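BlEst2 (Bacillus licheniformis, PDB 6WPX) probably hydrolyses ester bonds as a lipase or esterase, and carries a C-terminal domain with autoinhibitory effects. Local coordinates at residues D84-K89 with G95-A100; D90-G95 with I130-Y135; V113-Y118 with I123-A128; Y118-I123 with N173-S178; Q190-P195 with L241-N246. All coordinates share one frame; numbering follows the deposited sequence.

Along the chain, interaction 1 comes first, closing the short loop by which the chain after strand 80-83 folds back on helix 91-109. Interaction 2 crosses it, sharing Gly95, and closes a longer loop by joining the start of helix 91-109 to the end of helix 121-131. Nested inside that loop, interaction 3 packs strand 113-118 on the helix that follows it. Interaction 4 begins at the end of this strand and reaches helix 174-178, crossing both interactions 2 and 3. Interaction 5 follows in series, linking the end of helix 181-191 to the turn before edge strand 245-246; Gln126 of interaction 3 connects to it through Tyr243.

Interaction 1 of 5, residues D84-K89 with G95-A100; sequences DLHPDK and GAMLAA
The two backbones come nearest at Leu85 and Leu98, whose CA atoms lie 7.0 Å apart, as the irregular segment 84-89 runs past the second turn of helix 91-109. Met97 and Leu85 share most of the contact. The chain of Met97 leaves the helix toward the loop, CG standing opposite the backbone N (chi1 174°), then bends at the last torsion so that CE turns to the imidazole of His86. The methyl carbon lies 3.3 Å from His86 NE2 and approaches the ring obliquely, while SD is 4.7 Å from the ring centroid; the two side chains cross at about a right angle. Leu85 instead slides past Met97 in the opposite direction, its CD2 meeting Met97 SD at 3.9 Å. The same methyl also touches CB of Leu98, at 3.9 Å, so one leucine methyl touches two consecutive helix residues. No hydrogen bond spans the segments, and the contact is apolar and sulfur-aromatic. Beyond it, Leu85 and Leu98 also pack on helix 121-131, through Asp124 and through Ser125 and Ala128 respectively, whereas Asp84 faces elsewhere and bonds to Ser60. The loop leaving strand 80-83 is thereby laid against helix 91-109 beside its neighbour 121-131.

Interaction 2 of 5, residues D90-G95 with I130-Y135; sequences DMQDNG and IHHNAY
The imidazole of His132 lies with one face against the backbone of Gly95, whose carbonyl carbon is 3.6 Å from His132 ND1. The carbonyl oxygen of Gln92, one turn earlier in the helix, approaches the same ring obliquely and lies 3.5 Å from CE1. Another flat group, the ring of His131, turns elsewhere: Ile130 CG2 sits over the centre of one of its faces, and its NE2 bonds to Thr191. CG of His132 stands opposite the carbonyl carbon and beside the backbone N (chi1 -62°), which sends the ring across to helix 91-109. Its ND1 donates to Ser127 O of helix 121-131, a bond that should help set the ring's rotation; the contact with 90-95 itself is packing, with no hydrogen bond. The chain of Gln92 adds a peripheral touch, CG to His132 CE1 at 4.3 Å. The absence of a side chain at Gly95 makes room for the ring: a CB there would stand only 3.2 Å from His132 ND1, a tight fit. Replacing His132 by an alanine would probably leave Ser127 O without this donor and open a gap over the Gly95 backbone. Asp90 caps the helix, its OD1 accepting from Asp93 N at 3.1 Å and more weakly from Gln92 N. With Ala134 also lying on Ala99 and Leu102, the loop that leaves helix 121-131 packs closely on helix 91-109 at a glycine, consistent with the alpha/beta-hydrolase fold, where helices flank the central sheet.

Interaction 3 of 5, residues V113-Y118 with I123-A128; sequences VILVSY and IDSQSA
Ser117 and Ser125 point their hydroxyls at each other across the space between strand and helix, Ser117 OG donating to Ser125 OG at 2.7 Å. Both oxygens lie beside their own backbone N, opposite the carbonyl carbon (chi1 -55° in Ser117, -69° in Ser125), and in this setting each leans into the interface. Ser125 OG is engaged a second time, by a hydrogen bond with Gly121 O one turn earlier in the same helix, so a buried polar atom is satisfied from both the strand and the helix. Leu115, two residues back on the same face of the strand, comes alongside: its CD1 branch lies 3.7 Å from Ser125 OG and equally far from Ser125 CB, placing an apolar group beside the Ser125 hydroxyl. Ser117 CB, 3.4 Å from Ser125 OG, adds to the close fit. Around this pair, Leu115 rests on Leu102 and Val51, and Leu98 comes against Ser125. Small residues let helix 121-131 sit close to the end of strand 113-118. The unit is the first half of a beta-alpha-beta crossover to strand 138-144, and its tight strand-to-helix connection at 118-121 is consistent with the position of the nucleophile elbow in the alpha/beta-hydrolase fold.

Interaction 4 of 5, residues Y118-I123 with N173-S178; sequences YSKGGI and NDAVYS
Lys120 reaches across to helix 174-178 with its aliphatic chain, and the compact part of the contact is formed by the last two carbons of that chain. CE lies 3.9 Å from Ala175 CB and 3.6 Å from Ser178 OG, while CD rests 4.0 Å from the same alanine methyl. The chain is extended from CB to CE, with CG opposite the backbone N (chi1 -179°), and bends only at its last torsion, which turns NZ away to its polar partners. These are Asp124, in a salt bridge, and the carbonyl oxygen of Lys89, so the buried ammonium is held by groups outside the two segments. Ser178 OG is itself engaged within its helix, donating to Ala175 O at 2.7 Å; its proton is directed there, while CE of Lys120 packs against the oxygen. The contact is loose elsewhere. Ile123 points toward the helix, yet its side chain comes no closer than 5.5 Å, and at the partly exposed start of the helix Asn173 and Asp174 take no part in the packing. Asn173 caps the helix, OD1 accepting from Val176 N at 2.9 Å in a nearly straight bond (172°). Helices 91-109 and 181-191 complete the surroundings: Met91 touches both Ile123 and Ser178, and Phe183 lies on Ser178. Helix 174-178 thus lies beside the turn that follows strand 113-118, with Lys120 spanning the interval.

Interaction 5 of 5, residues Q190-P195 with L241-N246; sequences QTDNHP and LPYATN
The polar part of the contact is a single hydrogen bond: Tyr243 OH donates to Asp192 OD1 at 2.7 Å. The phenol reaches this oxygen from above the carboxylate plane, 41° out of it, and the two flat groups are turned steeply, their planes 76° apart. Seen from the ring, the carboxylate lies at the edge, with OD1 also 3.3 Å from CE2. Tyr243 CG sits between its backbone N and carbonyl carbon (chi1 37°), a setting that brings the ring out to the aspartate. Van der Waals contact is slighter. The other oxygen, Asp192 OD2, passes 4.0 Å from Pro242 CG, the two side chains crossing at about a right angle, and Asp192 CB rests 3.8 Å from Tyr243 CE2. Within segment 241-246, further hydrogen bonds keep the turn in shape: Asn246 ND2 donates to Leu241 O at 2.8 Å, and Asn246 OD1 accepts more distantly from Leu241 N. Leu241 O also takes the Ala244 N-H that closes a type I turn, the two donors arriving from opposite faces. Outside the segments, Arg188 forms a salt bridge with Asp192 OD1, and Gln126 NE2 bonds to Tyr243 OH. Were Asp192 replaced by an alanine, Arg188 would probably lose its charged mate and the Tyr243 hydroxyl this acceptor. A relay from Gln126 through tyrosine and aspartate to arginine therefore links helices 121-131 and 181-191 with the turn before strand 245-246; the arginine beside OD1 is likely to favour a charged carboxylate, which then serves both partners.

Interaction 1 of 5, residues D84-K89 with G95-A100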
# COMPACT_ATOMS: atom_id res chain seq x y z
N ASP A 84 4.48 14.52 15.90
CA ASP A 84 3.17 14.23 15.38
C ASP A 84 3.06 15.09 14.13
O ASP A 84 3.23 16.31 14.20
CB ASP A 84 2.05 14.67 16.35
CG ASP A 84 1.90 13.82 17.59
OD1 ASP A 84 2.54 12.78 17.66
OD2 ASP A 84 1.11 14.21 18.48
N LEU A 85 2.81 14.47 12.99
CA LEU A 85 2.53 15.16 11.73
C LEU A 85 1.07 14.92 11.50
O LEU A 85 0.41 14.37 12.40
CB LEU A 85 3.39 14.61 10.57
CG LEU A 85 4.92 14.74 10.71
CD1 LEU A 85 5.61 14.22 9.46
CD2 LEU A 85 5.35 16.21 10.97
N HIS A 86 0.53 15.32 10.34
CA HIS A 86 -0.86 15.04 10.05
C HIS A 86 -1.05 13.56 9.75
O HIS A 86 -0.33 12.99 8.93
CB HIS A 86 -1.39 15.87 8.88
CG HIS A 86 -1.41 17.35 9.12
ND1 HIS A 86 -2.39 17.93 9.91
CD2 HIS A 86 -0.62 18.33 8.62
CE1 HIS A 86 -2.11 19.22 9.92
NE2 HIS A 86 -1.06 19.51 9.16
N PRO A 87 -2.03 12.92 10.41
CA PRO A 87 -2.29 11.50 10.12
C PRO A 87 -2.96 11.29 8.74
O PRO A 87 -2.85 10.24 8.13
CB PRO A 87 -3.26 11.09 11.24
CG PRO A 87 -3.98 12.34 11.59
CD PRO A 87 -2.96 13.44 11.44
N ASP A 88 -3.63 12.36 8.25
CA ASP A 88 -4.53 12.39 7.09
C ASP A 88 -4.17 13.41 5.99
O ASP A 88 -5.00 13.67 5.12
CB ASP A 88 -5.95 12.67 7.63
CG ASP A 88 -6.12 14.03 8.31
OD1 ASP A 88 -5.09 14.66 8.69
OD2 ASP A 88 -7.29 14.46 8.49
N LYS A 89 -2.97 14.00 6.03
CA LYS A 89 -2.57 14.97 4.99
C LYS A 89 -1.49 14.40 4.09
O LYS A 89 -0.85 13.44 4.48
CB LYS A 89 -2.19 16.33 5.57
CG LYS A 89 -3.23 16.94 6.50
CD LYS A 89 -4.47 17.40 5.80
CE LYS A 89 -5.38 18.22 6.68
NZ LYS A 89 -4.87 19.60 6.88
N GLY A 95 5.53 17.38 4.78
CA GLY A 95 6.89 17.81 4.48
C GLY A 95 7.12 19.24 4.94
O GLY A 95 8.14 19.51 5.57
N ALA A 96 6.16 20.16 4.68
CA ALA A 96 6.30 21.56 5.13
C ALA A 96 6.34 21.65 6.67
O ALA A 96 7.21 22.32 7.21
CB ALA A 96 5.19 22.43 4.57
N MET A 97 5.46 20.93 7.35
CA MET A 97 5.41 20.90 8.82
C MET A 97 6.68 20.24 9.38
O MET A 97 7.28 20.82 10.27
CB MET A 97 4.19 20.12 9.30
CG MET A 97 4.14 19.93 10.77
SD MET A 97 2.72 19.04 11.31
CE MET A 97 1.47 20.30 11.17
N LEU A 98 7.06 19.07 8.88
CA LEU A 98 8.26 18.39 9.38
C LEU A 98 9.48 19.29 9.21
O LEU A 98 10.24 19.44 10.16
CB LEU A 98 8.45 17.04 8.68
CG LEU A 98 9.66 16.17 9.11
CD1 LEU A 98 9.65 15.86 10.63
CD2 LEU A 98 9.66 14.88 8.32
N ALA A 99 9.62 19.95 8.03
CA ALA A 99 10.74 20.86 7.76
C ALA A 99 10.78 22.01 8.77
O ALA A 99 11.87 22.34 9.26
CB ALA A 99 10.63 21.41 6.35
N ALA A 100 9.61 22.61 9.08
CA ALA A 100 9.49 23.71 10.04
C ALA A 100 9.90 23.26 11.45
O ALA A 100 10.68 23.96 12.10
CB ALA A 100 8.06 24.24 10.05

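Interaction 2 of 5, residues D90-G95 with I130-Y135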
# COMPACT_ATOMS: atom_id res chain seq x y z
N ASP A 90 -1.24 15.05 2.96
CA ASP A 90 -0.23 14.59 1.97
C ASP A 90 1.22 14.88 2.40
O ASP A 90 1.42 15.50 3.41
CB ASP A 90 -0.60 14.99 0.54
CG ASP A 90 -0.36 16.45 0.19
OD1 ASP A 90 0.27 17.13 0.98
OD2 ASP A 90 -0.76 16.87 -0.88
N MET A 91 2.17 14.44 1.58
CA MET A 91 3.62 14.59 1.85
C MET A 91 4.03 16.06 1.73
O MET A 91 5.05 16.43 2.28
CB MET A 91 4.48 13.70 0.95
CG MET A 91 4.58 14.12 -0.49
SD MET A 91 3.17 13.74 -1.52
CE MET A 91 3.44 12.01 -1.86
N GLN A 92 3.23 16.87 1.01
CA GLN A 92 3.53 18.29 0.87
C GLN A 92 3.26 19.01 2.21
O GLN A 92 4.15 19.69 2.71
CB GLN A 92 2.75 18.92 -0.30
CG GLN A 92 3.10 20.40 -0.52
CD GLN A 92 2.56 20.98 -1.82
OE1 GLN A 92 1.45 20.69 -2.26
NE2 GLN A 92 3.34 21.84 -2.44
N ASP A 93 2.06 18.84 2.78
CA ASP A 93 1.70 19.46 4.06
C ASP A 93 2.54 18.87 5.17
O ASP A 93 3.02 19.62 6.03
CB ASP A 93 0.22 19.26 4.37
CG ASP A 93 -0.71 19.97 3.41
OD1 ASP A 93 -0.30 21.01 2.84
OD2 ASP A 93 -1.84 19.53 3.26
N ASN A 94 2.74 17.56 5.14
CA ASN A 94 3.58 16.90 6.15
C ASN A 94 5.04 17.27 6.01
O ASN A 94 5.70 17.51 7.02
CB ASN A 94 3.35 15.41 6.18
CG ASN A 94 2.20 15.06 7.08
OD1 ASN A 94 1.56 15.94 7.66
ND2 ASN A 94 1.93 13.78 7.27
N GLY A 95 5.53 17.38 4.78
CA GLY A 95 6.89 17.81 4.48
C GLY A 95 7.12 19.24 4.94
O GLY A 95 8.14 19.51 5.57
N ILE A 130 13.94 17.53 0.64
CA ILE A 130 14.15 17.92 -0.74
C ILE A 130 13.29 19.13 -1.16
O ILE A 130 13.83 20.10 -1.67
CB ILE A 130 13.96 16.68 -1.65
CG1 ILE A 130 15.12 15.67 -1.40
CG2 ILE A 130 13.82 17.08 -3.14
CD1 ILE A 130 14.93 14.24 -1.84
N HIS A 131 11.98 19.07 -0.97
CA HIS A 131 11.07 20.11 -1.41
C HIS A 131 10.86 21.24 -0.38
O HIS A 131 10.34 22.29 -0.73
CB HIS A 131 9.74 19.49 -1.87
CG HIS A 131 9.93 18.45 -2.94
ND1 HIS A 131 10.43 18.78 -4.19
CD2 HIS A 131 9.71 17.12 -2.89
CE1 HIS A 131 10.46 17.65 -4.88
NE2 HIS A 131 10.04 16.62 -4.14
N HIS A 132 11.29 21.03 0.88
CA HIS A 132 11.13 22.08 1.91
C HIS A 132 12.44 22.41 2.58
O HIS A 132 12.45 22.94 3.69
CB HIS A 132 10.02 21.71 2.91
CG HIS A 132 8.69 21.60 2.24
ND1 HIS A 132 8.25 20.39 1.73
CD2 HIS A 132 7.79 22.56 1.94
CE1 HIS A 132 7.09 20.66 1.15
NE2 HIS A 132 6.77 21.95 1.28
N ASN A 133 13.54 22.07 1.90
CA ASN A 133 14.94 22.38 2.28
C ASN A 133 15.35 22.02 3.72
O ASN A 133 16.22 22.69 4.29
CB ASN A 133 15.21 23.87 1.99
CG ASN A 133 14.81 24.28 0.61
OD1 ASN A 133 15.31 23.75 -0.39
ND2 ASN A 133 13.84 25.17 0.51
N ALA A 134 14.73 20.96 4.31
CA ALA A 134 15.10 20.52 5.66
C ALA A 134 16.44 19.78 5.71
O ALA A 134 16.92 19.46 6.80
CB ALA A 134 14.00 19.65 6.26
N TYR A 135 17.09 19.54 4.54
CA TYR A 135 18.39 18.83 4.49
C TYR A 135 19.44 19.51 5.39
O TYR A 135 20.33 18.84 5.90
CB TYR A 135 18.90 18.66 3.04
CG TYR A 135 19.31 19.96 2.38
CD1 TYR A 135 20.60 20.46 2.50
CD2 TYR A 135 18.39 20.70 1.63
CE1 TYR A 135 20.95 21.69 1.94
CE2 TYR A 135 18.75 21.90 1.03
CZ TYR A 135 20.02 22.40 1.20
OH TYR A 135 20.34 23.58 0.58

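Interaction 3 of 5, residues V113-Y118 with I123-A128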
# COMPACT_ATOMS: atom_id res chain seq x y z
N VAL A 113 20.28 15.95 12.88
CA VAL A 113 19.62 14.76 13.39
C VAL A 113 19.51 13.70 12.30
O VAL A 113 19.73 13.98 11.12
CB VAL A 113 18.22 15.10 13.99
CG1 VAL A 113 18.33 16.17 15.07
CG2 VAL A 113 17.23 15.52 12.91
N ILE A 114 19.13 12.50 12.72
CA ILE A 114 18.89 11.38 11.81
C ILE A 114 17.37 11.23 11.77
O ILE A 114 16.74 11.33 12.82
CB ILE A 114 19.57 10.09 12.35
CG1 ILE A 114 21.10 10.18 12.24
CG2 ILE A 114 19.01 8.81 11.65
CD1 ILE A 114 21.81 9.13 13.12
N LEU A 115 16.80 11.00 10.60
CA LEU A 115 15.37 10.68 10.57
C LEU A 115 15.23 9.18 10.48
O LEU A 115 15.86 8.55 9.62
CB LEU A 115 14.64 11.36 9.40
CG LEU A 115 14.62 12.89 9.37
CD1 LEU A 115 13.88 13.37 8.16
CD2 LEU A 115 13.96 13.47 10.62
N VAL A 116 14.41 8.59 11.39
CA VAL A 116 14.00 7.19 11.32
C VAL A 116 12.52 7.31 11.07
O VAL A 116 11.78 7.77 11.93
CB VAL A 116 14.38 6.27 12.51
CG1 VAL A 116 13.69 4.89 12.36
CG2 VAL A 116 15.90 6.08 12.57
N SER A 117 12.12 7.01 9.84
CA SER A 117 10.77 7.23 9.38
C SER A 117 10.04 5.99 8.95
O SER A 117 10.53 5.22 8.14
CB SER A 117 10.81 8.24 8.24
OG SER A 117 11.47 9.41 8.70
N TYR A 118 8.83 5.84 9.44
CA TYR A 118 8.01 4.69 9.15
C TYR A 118 6.92 4.94 8.14
O TYR A 118 6.22 5.94 8.26
CB TYR A 118 7.36 4.26 10.48
CG TYR A 118 6.25 3.22 10.40
CD1 TYR A 118 6.48 1.98 9.79
CD2 TYR A 118 5.07 3.38 11.12
CE1 TYR A 118 5.54 0.95 9.87
CE2 TYR A 118 4.12 2.36 11.20
CZ TYR A 118 4.35 1.16 10.57
OH TYR A 118 3.39 0.18 10.64
N ILE A 123 8.18 9.22 3.20
CA ILE A 123 7.84 10.09 2.06
C ILE A 123 7.77 11.54 2.55
O ILE A 123 8.35 12.41 1.92
CB ILE A 123 6.53 9.68 1.33
CG1 ILE A 123 6.55 8.18 0.88
CG2 ILE A 123 6.27 10.60 0.12
CD1 ILE A 123 5.09 7.70 0.52
N ASP A 124 7.07 11.78 3.70
CA ASP A 124 6.98 13.12 4.32
C ASP A 124 8.41 13.61 4.60
O ASP A 124 8.71 14.79 4.47
CB ASP A 124 6.21 13.05 5.65
CG ASP A 124 4.79 12.53 5.58
OD1 ASP A 124 4.20 12.56 4.47
OD2 ASP A 124 4.23 12.20 6.65
N SER A 125 9.28 12.68 5.02
CA SER A 125 10.68 12.97 5.33
C SER A 125 11.42 13.49 4.13
O SER A 125 12.08 14.53 4.24
CB SER A 125 11.38 11.74 5.91
OG SER A 125 10.83 11.52 7.20
N GLN A 126 11.29 12.81 2.99
CA GLN A 126 11.95 13.23 1.74
C GLN A 126 11.43 14.53 1.28
O GLN A 126 12.22 15.36 0.83
CB GLN A 126 11.75 12.22 0.62
CG GLN A 126 12.84 11.20 0.53
CD GLN A 126 12.96 10.71 -0.89
OE1 GLN A 126 11.97 10.37 -1.53
NE2 GLN A 126 14.18 10.61 -1.39
N SER A 127 10.11 14.73 1.37
CA SER A 127 9.49 15.99 0.99
C SER A 127 10.07 17.11 1.85
O SER A 127 10.44 18.15 1.30
CB SER A 127 7.98 15.91 1.17
OG SER A 127 7.42 17.20 1.00
N ALA A 128 10.16 16.91 3.19
CA ALA A 128 10.73 17.91 4.10
C ALA A 128 12.13 18.28 3.65
O ALA A 128 12.42 19.45 3.47
CB ALA A 128 10.78 17.37 5.54

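Interaction 4 of 5, residues Y118-I123 with N173-S178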
# COMPACT_ATOMS: atom_id res chain seq x y z
N TYR A 118 8.83 5.84 9.44
CA TYR A 118 8.01 4.69 9.15
C TYR A 118 6.92 4.94 8.14
O TYR A 118 6.22 5.94 8.26
CB TYR A 118 7.36 4.26 10.48
CG TYR A 118 6.25 3.22 10.40
CD1 TYR A 118 6.48 1.98 9.79
CD2 TYR A 118 5.07 3.38 11.12
CE1 TYR A 118 5.54 0.95 9.87
CE2 TYR A 118 4.12 2.36 11.20
CZ TYR A 118 4.35 1.16 10.57
OH TYR A 118 3.39 0.18 10.64
N SER A 119 6.69 3.96 7.22
CA SER A 119 5.55 3.99 6.30
C SER A 119 5.52 5.32 5.53
O SER A 119 6.58 5.77 5.11
CB SER A 119 4.27 3.64 7.08
OG SER A 119 3.01 3.98 6.52
N LYS A 120 4.37 6.01 5.43
CA LYS A 120 4.29 7.30 4.76
C LYS A 120 5.26 8.36 5.34
O LYS A 120 5.62 9.31 4.64
CB LYS A 120 2.83 7.81 4.77
CG LYS A 120 2.67 9.14 4.06
CD LYS A 120 1.21 9.61 3.96
CE LYS A 120 1.19 11.06 3.53
NZ LYS A 120 1.53 11.93 4.68
N GLY A 121 5.63 8.22 6.62
CA GLY A 121 6.59 9.12 7.25
C GLY A 121 7.89 9.23 6.47
O GLY A 121 8.52 10.27 6.51
N GLY A 122 8.30 8.17 5.76
CA GLY A 122 9.53 8.17 4.94
C GLY A 122 9.41 9.09 3.74
O GLY A 122 10.40 9.67 3.29
N ILE A 123 8.18 9.22 3.20
CA ILE A 123 7.84 10.09 2.06
C ILE A 123 7.77 11.54 2.55
O ILE A 123 8.35 12.41 1.92
CB ILE A 123 6.53 9.68 1.33
CG1 ILE A 123 6.55 8.18 0.88
CG2 ILE A 123 6.27 10.60 0.12
CD1 ILE A 123 5.09 7.70 0.52
N ASN A 173 -8.72 10.39 1.98
CA ASN A 173 -8.22 11.64 2.51
C ASN A 173 -6.97 11.91 1.69
O ASN A 173 -6.57 11.07 0.89
CB ASN A 173 -7.96 11.57 4.03
CG ASN A 173 -7.03 10.45 4.46
OD1 ASN A 173 -5.97 10.24 3.89
ND2 ASN A 173 -7.38 9.73 5.50
N ASP A 174 -6.38 13.09 1.88
CA ASP A 174 -5.22 13.53 1.15
C ASP A 174 -4.03 12.60 1.32
O ASP A 174 -3.29 12.45 0.35
CB ASP A 174 -4.83 14.93 1.60
CG ASP A 174 -5.74 16.05 1.12
OD1 ASP A 174 -6.68 15.77 0.34
OD2 ASP A 174 -5.46 17.22 1.45
N ALA A 175 -3.84 11.99 2.52
CA ALA A 175 -2.72 11.09 2.80
C ALA A 175 -2.81 9.81 2.02
O ALA A 175 -1.86 9.51 1.30
CB ALA A 175 -2.59 10.80 4.29
N VAL A 176 -3.96 9.10 2.06
CA VAL A 176 -4.18 7.85 1.31
C VAL A 176 -4.10 8.10 -0.20
O VAL A 176 -3.48 7.32 -0.93
CB VAL A 176 -5.50 7.12 1.72
CG1 VAL A 176 -5.64 5.78 0.99
CG2 VAL A 176 -5.57 6.91 3.24
N TYR A 177 -4.70 9.20 -0.67
CA TYR A 177 -4.69 9.65 -2.06
C TYR A 177 -3.26 9.79 -2.55
O TYR A 177 -2.97 9.39 -3.68
CB TYR A 177 -5.35 11.04 -2.14
CG TYR A 177 -5.51 11.59 -3.53
CD1 TYR A 177 -4.55 12.43 -4.09
CD2 TYR A 177 -6.68 11.35 -4.25
CE1 TYR A 177 -4.73 13.00 -5.35
CE2 TYR A 177 -6.86 11.90 -5.51
CZ TYR A 177 -5.90 12.74 -6.05
OH TYR A 177 -6.16 13.27 -7.29
N SER A 178 -2.37 10.42 -1.73
CA SER A 178 -0.97 10.66 -2.10
C SER A 178 -0.16 9.37 -2.17
O SER A 178 0.93 9.38 -2.71
CB SER A 178 -0.31 11.66 -1.16
OG SER A 178 -0.02 11.11 0.11

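Interaction 5 of 5, residues Q190-P195 with L241-N246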
# COMPACT_ATOMS: atom_id res chain seq x y z
N GLN A 190 9.63 14.01 -9.71
CA GLN A 190 9.91 15.37 -9.21
C GLN A 190 10.94 15.41 -8.09
O GLN A 190 11.40 16.50 -7.72
CB GLN A 190 8.62 15.97 -8.62
CG GLN A 190 7.46 16.20 -9.61
CD GLN A 190 6.37 16.97 -8.92
OE1 GLN A 190 5.82 16.55 -7.89
NE2 GLN A 190 6.08 18.17 -9.42
N THR A 191 11.26 14.26 -7.50
CA THR A 191 12.13 14.19 -6.34
C THR A 191 13.52 13.61 -6.62
O THR A 191 14.52 14.16 -6.16
CB THR A 191 11.39 13.38 -5.23
OG1 THR A 191 10.12 13.99 -5.00
CG2 THR A 191 12.16 13.29 -3.91
N ASP A 192 13.58 12.49 -7.33
CA ASP A 192 14.80 11.71 -7.52
C ASP A 192 15.94 12.41 -8.27
O ASP A 192 17.09 12.06 -8.02
CB ASP A 192 14.46 10.34 -8.13
CG ASP A 192 13.64 9.46 -7.19
OD1 ASP A 192 13.58 9.78 -5.97
OD2 ASP A 192 13.05 8.47 -7.67
N ASN A 193 15.64 13.42 -9.10
CA ASN A 193 16.65 14.17 -9.83
C ASN A 193 16.68 15.65 -9.41
O ASN A 193 17.30 16.47 -10.10
CB ASN A 193 16.45 14.01 -11.35
CG ASN A 193 16.86 12.65 -11.84
OD1 ASN A 193 18.01 12.20 -11.67
ND2 ASN A 193 15.92 11.95 -12.45
N HIS A 194 16.03 15.98 -8.28
CA HIS A 194 16.04 17.32 -7.70
C HIS A 194 17.46 17.52 -7.12
O HIS A 194 17.97 16.59 -6.49
CB HIS A 194 15.00 17.42 -6.56
CG HIS A 194 14.77 18.82 -6.05
ND1 HIS A 194 15.71 19.47 -5.24
CD2 HIS A 194 13.70 19.63 -6.21
CE1 HIS A 194 15.20 20.66 -4.99
NE2 HIS A 194 13.99 20.80 -5.53
N PRO A 195 18.09 18.71 -7.29
CA PRO A 195 19.44 18.91 -6.73
C PRO A 195 19.57 18.61 -5.23
O PRO A 195 20.61 18.13 -4.79
CB PRO A 195 19.77 20.38 -7.05
CG PRO A 195 18.85 20.77 -8.12
CD PRO A 195 17.62 19.91 -8.03
N LEU A 241 14.45 3.02 -2.79
CA LEU A 241 14.84 4.22 -3.50
C LEU A 241 16.06 3.87 -4.37
O LEU A 241 16.94 3.12 -3.91
CB LEU A 241 15.16 5.40 -2.56
CG LEU A 241 13.98 6.02 -1.80
CD1 LEU A 241 14.50 6.95 -0.71
CD2 LEU A 241 13.07 6.79 -2.74
N PRO A 242 16.13 4.37 -5.63
CA PRO A 242 17.22 3.95 -6.53
C PRO A 242 18.65 4.29 -6.09
O PRO A 242 19.57 3.54 -6.42
CB PRO A 242 16.87 4.62 -7.87
CG PRO A 242 15.91 5.70 -7.54
CD PRO A 242 15.16 5.24 -6.32
N TYR A 243 18.84 5.37 -5.35
CA TYR A 243 20.15 5.86 -4.90
C TYR A 243 20.38 5.51 -3.43
O TYR A 243 21.37 5.96 -2.85
CB TYR A 243 20.20 7.39 -5.05
CG TYR A 243 18.86 8.02 -4.71
CD1 TYR A 243 18.49 8.25 -3.39
CD2 TYR A 243 17.94 8.33 -5.71
CE1 TYR A 243 17.24 8.77 -3.07
CE2 TYR A 243 16.69 8.85 -5.40
CZ TYR A 243 16.34 9.06 -4.08
OH TYR A 243 15.13 9.59 -3.76
N ALA A 244 19.44 4.81 -2.79
CA ALA A 244 19.59 4.51 -1.37
C ALA A 244 20.39 3.23 -1.12
O ALA A 244 20.57 2.41 -2.03
CB ALA A 244 18.21 4.36 -0.73
N THR A 245 20.83 3.05 0.13
CA THR A 245 21.38 1.78 0.57
C THR A 245 20.10 1.03 0.90
O THR A 245 19.38 1.37 1.84
CB THR A 245 22.28 1.92 1.79
OG1 THR A 245 23.45 2.64 1.40
CG2 THR A 245 22.68 0.56 2.35
N ASN A 246 19.75 0.08 0.05
CA ASN A 246 18.52 -0.67 0.21
C ASN A 246 18.86 -1.96 0.93
O ASN A 246 19.38 -2.90 0.32
CB ASN A 246 17.88 -0.90 -1.16
CG ASN A 246 17.43 0.39 -1.78
OD1 ASN A 246 16.59 1.11 -1.23
ND2 ASN A 246 17.94 0.69 -2.96